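Proline dehydrogenase (Bradyrhizobium japonicum USDA 110, PDB 3HAZ) probably oxidises proline to glutamate in two steps, pairing an FAD-dependent proline dehydrogenase with an NAD-dependent 1-pyrroline-5-carboxylate dehydrogenase in one chain. Local coordinates at residues G362-L374 against A490-L504. Residues are numbered along the deposited sequence; the frame is centred on the assembly and turned at random.
Sequences GYPVFTRKAMTDL and AIVRPQAAAHPRIPL. With FAD (flavin-adenine dinucleotide), chain C; SO4 (sulfate ion), chain F.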
loop_
_atom_site.group_PDB
_atom_site.type_symbol
_atom_site.label_atom_id
_atom_site.label_comp_id
_atom_site.label_asym_id
_atom_site.label_seq_id
_atom_site.Cartn_x
_atom_site.Cartn_y
_atom_site.Cartn_z
ATOM N N GLY A 362 -14.157 -32.075 3.780
ATOM C CA GLY A 362 -13.794 -31.425 5.028
ATOM C C GLY A 362 -12.814 -32.265 5.832
ATOM O O GLY A 362 -12.369 -33.315 5.363
ATOM N N TYR A 363 -12.487 -31.798 7.038
ATOM C CA TYR A 363 -11.550 -32.480 7.933
ATOM C C TYR A 363 -12.278 -33.214 9.060
ATOM O O TYR A 363 -13.211 -32.672 9.653
ATOM C CB TYR A 363 -10.567 -31.472 8.537
ATOM C CG TYR A 363 -9.772 -30.716 7.499
ATOM C CD1 TYR A 363 -10.086 -29.398 7.164
ATOM C CD2 TYR A 363 -8.717 -31.327 6.832
ATOM C CE1 TYR A 363 -9.353 -28.706 6.193
ATOM C CE2 TYR A 363 -7.984 -30.649 5.871
ATOM C CZ TYR A 363 -8.301 -29.347 5.554
ATOM O OH TYR A 363 -7.550 -28.699 4.599
ATOM N N PRO A 364 -11.850 -34.452 9.364
ATOM C CA PRO A 364 -12.473 -35.230 10.444
ATOM C C PRO A 364 -12.030 -34.743 11.824
ATOM O O PRO A 364 -12.610 -35.132 12.843
ATOM C CB PRO A 364 -11.960 -36.652 10.195
ATOM C CG PRO A 364 -10.661 -36.472 9.468
ATOM C CD PRO A 364 -10.801 -35.210 8.653
ATOM N N VAL A 365 -10.999 -33.905 11.845
ATOM C CA VAL A 365 -10.483 -33.355 13.089
ATOM C C VAL A 365 -10.743 -31.862 13.116
ATOM O O VAL A 365 -10.903 -31.241 12.066
ATOM C CB VAL A 365 -8.961 -33.563 13.221
ATOM C CG1 VAL A 365 -8.631 -35.026 13.517
ATOM C CG2 VAL A 365 -8.245 -33.078 11.958
ATOM N N PHE A 366 -10.793 -31.288 14.315
ATOM C CA PHE A 366 -10.835 -29.837 14.440
ATOM C C PHE A 366 -9.518 -29.266 13.914
ATOM O O PHE A 366 -8.503 -29.967 13.874
ATOM C CB PHE A 366 -11.086 -29.427 15.895
ATOM C CG PHE A 366 -12.372 -29.986 16.465
ATOM C CD1 PHE A 366 -13.605 -29.496 16.049
ATOM C CD2 PHE A 366 -12.346 -31.001 17.402
ATOM C CE1 PHE A 366 -14.787 -30.011 16.566
ATOM C CE2 PHE A 366 -13.521 -31.526 17.916
ATOM C CZ PHE A 366 -14.745 -31.030 17.498
ATOM N N THR A 367 -9.536 -28.005 13.494
ATOM C CA THR A 367 -8.329 -27.384 12.957
ATOM C C THR A 367 -7.803 -26.259 13.835
ATOM O O THR A 367 -6.738 -25.704 13.563
ATOM C CB THR A 367 -8.526 -26.872 11.518
ATOM O OG1 THR A 367 -9.765 -26.160 11.422
ATOM C CG2 THR A 367 -8.535 -28.038 10.534
ATOM N N ARG A 368 -8.556 -25.904 14.873
ATOM C CA ARG A 368 -8.022 -25.019 15.903
ATOM C C ARG A 368 -7.809 -25.798 17.196
ATOM O O ARG A 368 -8.687 -26.539 17.637
ATOM C CB ARG A 368 -8.936 -23.812 16.139
ATOM C CG ARG A 368 -8.840 -22.757 15.043
ATOM C CD ARG A 368 -9.562 -21.475 15.430
ATOM N NE ARG A 368 -8.953 -20.828 16.589
ATOM C CZ ARG A 368 -9.370 -19.675 17.104
ATOM N NH1 ARG A 368 -10.399 -19.038 16.558
ATOM N NH2 ARG A 368 -8.761 -19.159 18.165
ATOM N N LYS A 369 -6.643 -25.616 17.799
ATOM C CA LYS A 369 -6.249 -26.375 18.980
ATOM C C LYS A 369 -7.248 -26.189 20.124
ATOM O O LYS A 369 -7.572 -27.143 20.846
ATOM C CB LYS A 369 -4.832 -25.971 19.407
ATOM C CG LYS A 369 -4.080 -27.008 20.251
ATOM C CD LYS A 369 -4.417 -26.874 21.728
ATOM C CE LYS A 369 -3.498 -27.730 22.587
ATOM N NZ LYS A 369 -3.700 -27.467 24.038
ATOM N N ALA A 370 -7.746 -24.963 20.274
ATOM C CA ALA A 370 -8.717 -24.646 21.319
ATOM C C ALA A 370 -10.015 -25.431 21.159
ATOM O O ALA A 370 -10.695 -25.709 22.143
ATOM C CB ALA A 370 -9.011 -23.147 21.350
ATOM N N MET A 371 -10.367 -25.770 19.920
ATOM C CA MET A 371 -11.554 -26.585 19.668
ATOM C C MET A 371 -11.332 -28.028 20.134
ATOM O O MET A 371 -12.248 -28.680 20.642
ATOM C CB MET A 371 -11.953 -26.546 18.186
ATOM C CG MET A 371 -12.685 -25.272 17.756
ATOM S SD MET A 371 -14.281 -25.057 18.587
ATOM C CE MET A 371 -15.310 -26.309 17.811
ATOM N N THR A 372 -10.114 -28.531 19.962
ATOM C CA THR A 372 -9.793 -29.856 20.478
ATOM C C THR A 372 -9.875 -29.839 21.997
ATOM O O THR A 372 -10.414 -30.760 22.614
ATOM C CB THR A 372 -8.399 -30.332 20.030
ATOM O OG1 THR A 372 -8.452 -30.702 18.646
ATOM C CG2 THR A 372 -7.947 -31.538 20.855
ATOM N N ASP A 373 -9.342 -28.777 22.593
ATOM C CA ASP A 373 -9.354 -28.629 24.044
ATOM C C ASP A 373 -10.781 -28.535 24.578
ATOM O O ASP A 373 -11.101 -29.140 25.596
ATOM C CB ASP A 373 -8.530 -27.410 24.477
ATOM C CG ASP A 373 -7.041 -27.695 24.512
ATOM O OD1 ASP A 373 -6.651 -28.886 24.456
ATOM O OD2 ASP A 373 -6.255 -26.729 24.599
ATOM N N LEU A 374 -11.631 -27.781 23.884
ATOM C CA LEU A 374 -13.045 -27.700 24.228
ATOM C C LEU A 374 -13.736 -29.053 24.124
ATOM O O LEU A 374 -14.484 -29.448 25.016
ATOM C CB LEU A 374 -13.775 -26.720 23.303
ATOM C CG LEU A 374 -13.807 -25.237 23.668
ATOM C CD1 LEU A 374 -14.687 -24.509 22.678
ATOM C CD2 LEU A 374 -14.317 -25.038 25.086
ATOM N N ALA A 490 -10.486 -18.422 23.640
ATOM C CA ALA A 490 -9.620 -18.367 22.471
ATOM C C ALA A 490 -10.461 -18.399 21.205
ATOM O O ALA A 490 -10.113 -17.779 20.200
ATOM C CB ALA A 490 -8.631 -19.530 22.488
ATOM N N ILE A 491 -11.570 -19.134 21.266
ATOM C CA ILE A 491 -12.491 -19.269 20.139
ATOM C C ILE A 491 -13.466 -18.089 20.053
ATOM O O ILE A 491 -13.699 -17.546 18.975
ATOM C CB ILE A 491 -13.299 -20.591 20.235
ATOM C CG1 ILE A 491 -12.359 -21.801 20.221
ATOM C CG2 ILE A 491 -14.311 -20.697 19.103
ATOM C CD1 ILE A 491 -11.393 -21.816 19.059
ATOM N N VAL A 492 -14.026 -17.716 21.202
ATOM C CA VAL A 492 -14.991 -16.618 21.340
ATOM C C VAL A 492 -16.299 -16.780 20.554
ATOM O O VAL A 492 -17.383 -16.649 21.123
ATOM C CB VAL A 492 -14.358 -15.210 21.093
ATOM C CG1 VAL A 492 -12.955 -15.134 21.686
ATOM C CG2 VAL A 492 -14.342 -14.857 19.612
ATOM N N ARG A 493 -16.201 -17.074 19.263
ATOM C CA ARG A 493 -17.376 -17.128 18.397
ATOM C C ARG A 493 -17.398 -18.397 17.549
ATOM O O ARG A 493 -16.379 -18.780 16.979
ATOM C CB ARG A 493 -17.418 -15.893 17.487
ATOM C CG ARG A 493 -18.092 -16.120 16.130
ATOM C CD ARG A 493 -19.617 -16.075 16.218
ATOM N NE ARG A 493 -20.262 -16.615 15.022
ATOM C CZ ARG A 493 -21.567 -16.842 14.912
ATOM N NH1 ARG A 493 -22.376 -16.580 15.929
ATOM N NH2 ARG A 493 -22.065 -17.334 13.788
ATOM N N PRO A 494 -18.568 -19.044 17.461
ATOM C CA PRO A 494 -18.770 -20.270 16.684
ATOM C C PRO A 494 -18.154 -20.205 15.288
ATOM O O PRO A 494 -17.442 -21.130 14.889
ATOM C CB PRO A 494 -20.293 -20.365 16.586
ATOM C CG PRO A 494 -20.774 -19.740 17.846
ATOM C CD PRO A 494 -19.788 -18.646 18.186
ATOM N N GLN A 495 -18.419 -19.123 14.561
ATOM C CA GLN A 495 -17.934 -18.987 13.187
ATOM C C GLN A 495 -16.409 -18.914 13.118
ATOM O O GLN A 495 -15.821 -19.025 12.038
ATOM C CB GLN A 495 -18.561 -17.765 12.502
ATOM C CG GLN A 495 -17.860 -16.446 12.790
ATOM C CD GLN A 495 -18.623 -15.243 12.252
ATOM O OE1 GLN A 495 -19.770 -15.362 11.817
ATOM N NE2 GLN A 495 -17.987 -14.075 12.285
ATOM N N ALA A 496 -15.771 -18.729 14.272
ATOM C CA ALA A 496 -14.312 -18.698 14.347
ATOM C C ALA A 496 -13.728 -20.075 14.682
ATOM O O ALA A 496 -12.535 -20.204 14.957
ATOM C CB ALA A 496 -13.857 -17.667 15.373
ATOM N N ALA A 497 -14.568 -21.102 14.653
ATOM C CA ALA A 497 -14.150 -22.435 15.080
ATOM C C ALA A 497 -13.022 -22.999 14.212
ATOM O O ALA A 497 -11.985 -23.423 14.726
ATOM C CB ALA A 497 -15.346 -23.379 15.108
ATOM N N ALA A 498 -13.225 -22.997 12.898
ATOM C CA ALA A 498 -12.230 -23.497 11.955
ATOM C C ALA A 498 -11.003 -22.593 11.902
ATOM O O ALA A 498 -11.104 -21.392 12.125
ATOM C CB ALA A 498 -12.845 -23.628 10.571
ATOM N N HIS A 499 -9.840 -23.168 11.610
ATOM C CA HIS A 499 -8.630 -22.366 11.471
ATOM C C HIS A 499 -8.697 -21.556 10.183
ATOM O O HIS A 499 -8.934 -22.118 9.111
ATOM C CB HIS A 499 -7.380 -23.236 11.462
ATOM C CG HIS A 499 -6.118 -22.470 11.698
ATOM N ND1 HIS A 499 -5.611 -21.572 10.785
ATOM C CD2 HIS A 499 -5.261 -22.463 12.748
ATOM C CE1 HIS A 499 -4.497 -21.045 11.260
ATOM N NE2 HIS A 499 -4.262 -21.569 12.449
ATOM N N PRO A 500 -8.479 -20.234 10.292
ATOM C CA PRO A 500 -8.642 -19.258 9.209
ATOM C C PRO A 500 -7.594 -19.418 8.120
ATOM O O PRO A 500 -7.792 -18.915 7.018
ATOM C CB PRO A 500 -8.430 -17.919 9.926
ATOM C CG PRO A 500 -7.530 -18.274 11.072
ATOM C CD PRO A 500 -8.097 -19.571 11.552
ATOM N N ARG A 501 -6.495 -20.103 8.419
ATOM C CA ARG A 501 -5.425 -20.258 7.437
ATOM C C ARG A 501 -5.249 -21.690 6.931
ATOM O O ARG A 501 -4.216 -22.027 6.359
ATOM C CB ARG A 501 -4.109 -19.693 7.978
ATOM C CG ARG A 501 -4.135 -18.178 8.146
ATOM C CD ARG A 501 -2.817 -17.632 8.680
ATOM N NE ARG A 501 -2.650 -17.882 10.110
ATOM C CZ ARG A 501 -1.765 -18.729 10.629
ATOM N NH1 ARG A 501 -1.690 -18.889 11.946
ATOM N NH2 ARG A 501 -0.952 -19.414 9.835
ATOM N N ILE A 502 -6.262 -22.525 7.136
ATOM C CA ILE A 502 -6.262 -23.873 6.575
ATOM C C ILE A 502 -7.485 -24.039 5.688
ATOM O O ILE A 502 -8.608 -24.165 6.178
ATOM C CB ILE A 502 -6.256 -24.969 7.666
ATOM C CG1 ILE A 502 -5.010 -24.852 8.545
ATOM C CG2 ILE A 502 -6.302 -26.359 7.035
ATOM C CD1 ILE A 502 -4.964 -25.881 9.675
ATOM N N PRO A 503 -7.276 -24.021 4.367
ATOM C CA PRO A 503 -8.424 -24.108 3.462
ATOM C C PRO A 503 -8.984 -25.521 3.440
ATOM O O PRO A 503 -8.233 -26.473 3.651
ATOM C CB PRO A 503 -7.815 -23.778 2.100
ATOM C CG PRO A 503 -6.385 -24.198 2.211
ATOM C CD PRO A 503 -5.986 -24.025 3.653
ATOM N N LEU A 504 -10.282 -25.651 3.194
ATOM C CA LEU A 504 -10.882 -26.950 2.919
ATOM C C LEU A 504 -10.238 -27.535 1.664
ATOM O O LEU A 504 -9.766 -26.792 0.811
ATOM C CB LEU A 504 -12.381 -26.793 2.688
ATOM C CG LEU A 504 -13.186 -26.224 3.850
ATOM C CD1 LEU A 504 -14.610 -25.935 3.398
ATOM C CD2 LEU A 504 -13.169 -27.202 5.019
HETATM P PA FAD C . -1.814 -30.511 24.522
HETATM O O1A FAD C . -0.487 -29.600 24.245
HETATM O O2A FAD C . -2.772 -29.856 25.411
HETATM O O5B FAD C . -2.552 -30.797 23.102
HETATM C C5B FAD C . -1.782 -31.313 22.055
HETATM C C4B FAD C . -2.702 -31.789 20.923
HETATM O O4B FAD C . -3.926 -30.954 20.540
HETATM C C3B FAD C . -2.391 -32.684 19.884
HETATM O O3B FAD C . -1.685 -33.872 20.198
HETATM C C2B FAD C . -3.639 -32.713 19.039
HETATM O O2B FAD C . -4.490 -33.834 19.185
HETATM C C1B FAD C . -4.282 -31.388 19.245
HETATM N N9A FAD C . -3.947 -30.316 18.325
HETATM C C8A FAD C . -2.715 -29.700 18.128
HETATM N N7A FAD C . -2.889 -28.710 17.199
HETATM C C5A FAD C . -4.252 -28.715 16.821
HETATM C C6A FAD C . -5.039 -27.876 15.852
HETATM N N6A FAD C . -4.388 -26.820 15.084
HETATM N N1A FAD C . -6.328 -28.082 15.689
HETATM C C2A FAD C . -6.986 -29.087 16.425
HETATM N N3A FAD C . -6.229 -29.894 17.355
HETATM C C4A FAD C . -4.885 -29.676 17.524
HETATM N N1 FAD C . -3.526 -40.458 20.646
HETATM C C2 FAD C . -4.137 -41.187 19.654
HETATM O O2 FAD C . -4.473 -40.573 18.467
HETATM N N3 FAD C . -4.378 -42.590 19.843
HETATM C C4 FAD C . -4.005 -43.202 21.007
HETATM O O4 FAD C . -4.301 -44.555 21.218
HETATM C C4X FAD C . -3.371 -42.441 22.048
HETATM N N5 FAD C . -2.965 -43.094 23.331
HETATM C C5X FAD C . -2.335 -42.329 24.343
HETATM C C6 FAD C . -1.930 -42.976 25.599
HETATM C C7 FAD C . -1.306 -42.208 26.609
HETATM C C7M FAD C . -0.871 -42.893 27.895
HETATM C C8 FAD C . -1.066 -40.760 26.409
HETATM C C8M FAD C . -0.385 -39.902 27.488
HETATM C C9 FAD C . -1.456 -40.146 25.206
HETATM C C9A FAD C . -2.099 -40.940 24.144
HETATM N N10 FAD C . -2.506 -40.307 22.887
HETATM C C10 FAD C . -3.146 -41.096 21.860
HETATM C "C1'" FAD C . -2.445 -38.824 22.687
HETATM C "C2'" FAD C . -1.154 -38.273 22.028
HETATM O "O2'" FAD C . -0.126 -39.257 22.071
HETATM C "C3'" FAD C . -0.759 -36.960 22.723
HETATM O "O3'" FAD C . -0.138 -37.238 23.973
HETATM C "C4'" FAD C . -1.981 -36.003 22.964
HETATM O "O4'" FAD C . -2.845 -35.795 21.901
HETATM C "C5'" FAD C . -1.551 -34.668 23.628
HETATM O "O5'" FAD C . -2.605 -34.044 24.345
HETATM P P FAD C . -2.196 -33.127 25.666
HETATM O O1P FAD C . -3.584 -32.605 26.429
HETATM O O2P FAD C . -1.333 -33.908 26.560
HETATM O O3P FAD C . -1.251 -31.915 25.116
HETATM S S SO4 F . -5.864 -21.522 18.801
HETATM O O1 SO4 F . -6.426 -20.315 19.407
HETATM O O2 SO4 F . -6.014 -21.482 17.346
HETATM O O3 SO4 F . -4.447 -21.594 19.140
HETATM O O4 SO4 F . -6.573 -22.680 19.330
HETATM O O HOH W 1 -11.884 -26.365 14.418
HETATM O O HOH W 2 -10.310 -24.863 8.305
#
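R368 grips 490-504 through two backbone carbonyls: NH1 donates to A496 O (2.9 Å) and NH2, from above the carbonyl plane, to A490 O (2.8 Å). A bend at chi3 (64°) turns the guanidinium so that I491 CD1 sits 3.5 Å above its plane, over its centre. R368 NE and NH2, with A370 N, hold a sulfate probably from the crystallisation liquor. With an alanine at R368, the A490 and A496 carbonyls would probably lose these donors and I491 CD1 its flat partner.

Two further hydrogen bonds pin the loop: H499 N points almost straight at T367 OG1 (3.0 Å, 174°), and Y363 OH donates to P503 O (2.5 Å), which lies in the Y363 ring plane, at its edge.

In the TIM-barrel-type proline dehydrogenase domain, 362-374 runs from a loop into the first turns of helix 369-384, R368 at its N-cap, and carries FAD contacts: T367 O accepts from adenine N6A, while K369 NZ, salt-bridged to D373, reaches FAD O2A.

A370 CB meets A490 CB (3.8 Å) and I491 CD1; M371 crosses I491 at about a right angle, its CE reaching A497 CB (4.0 Å). I502 CG2 lies against Y363 CZ, its side chain touching W348.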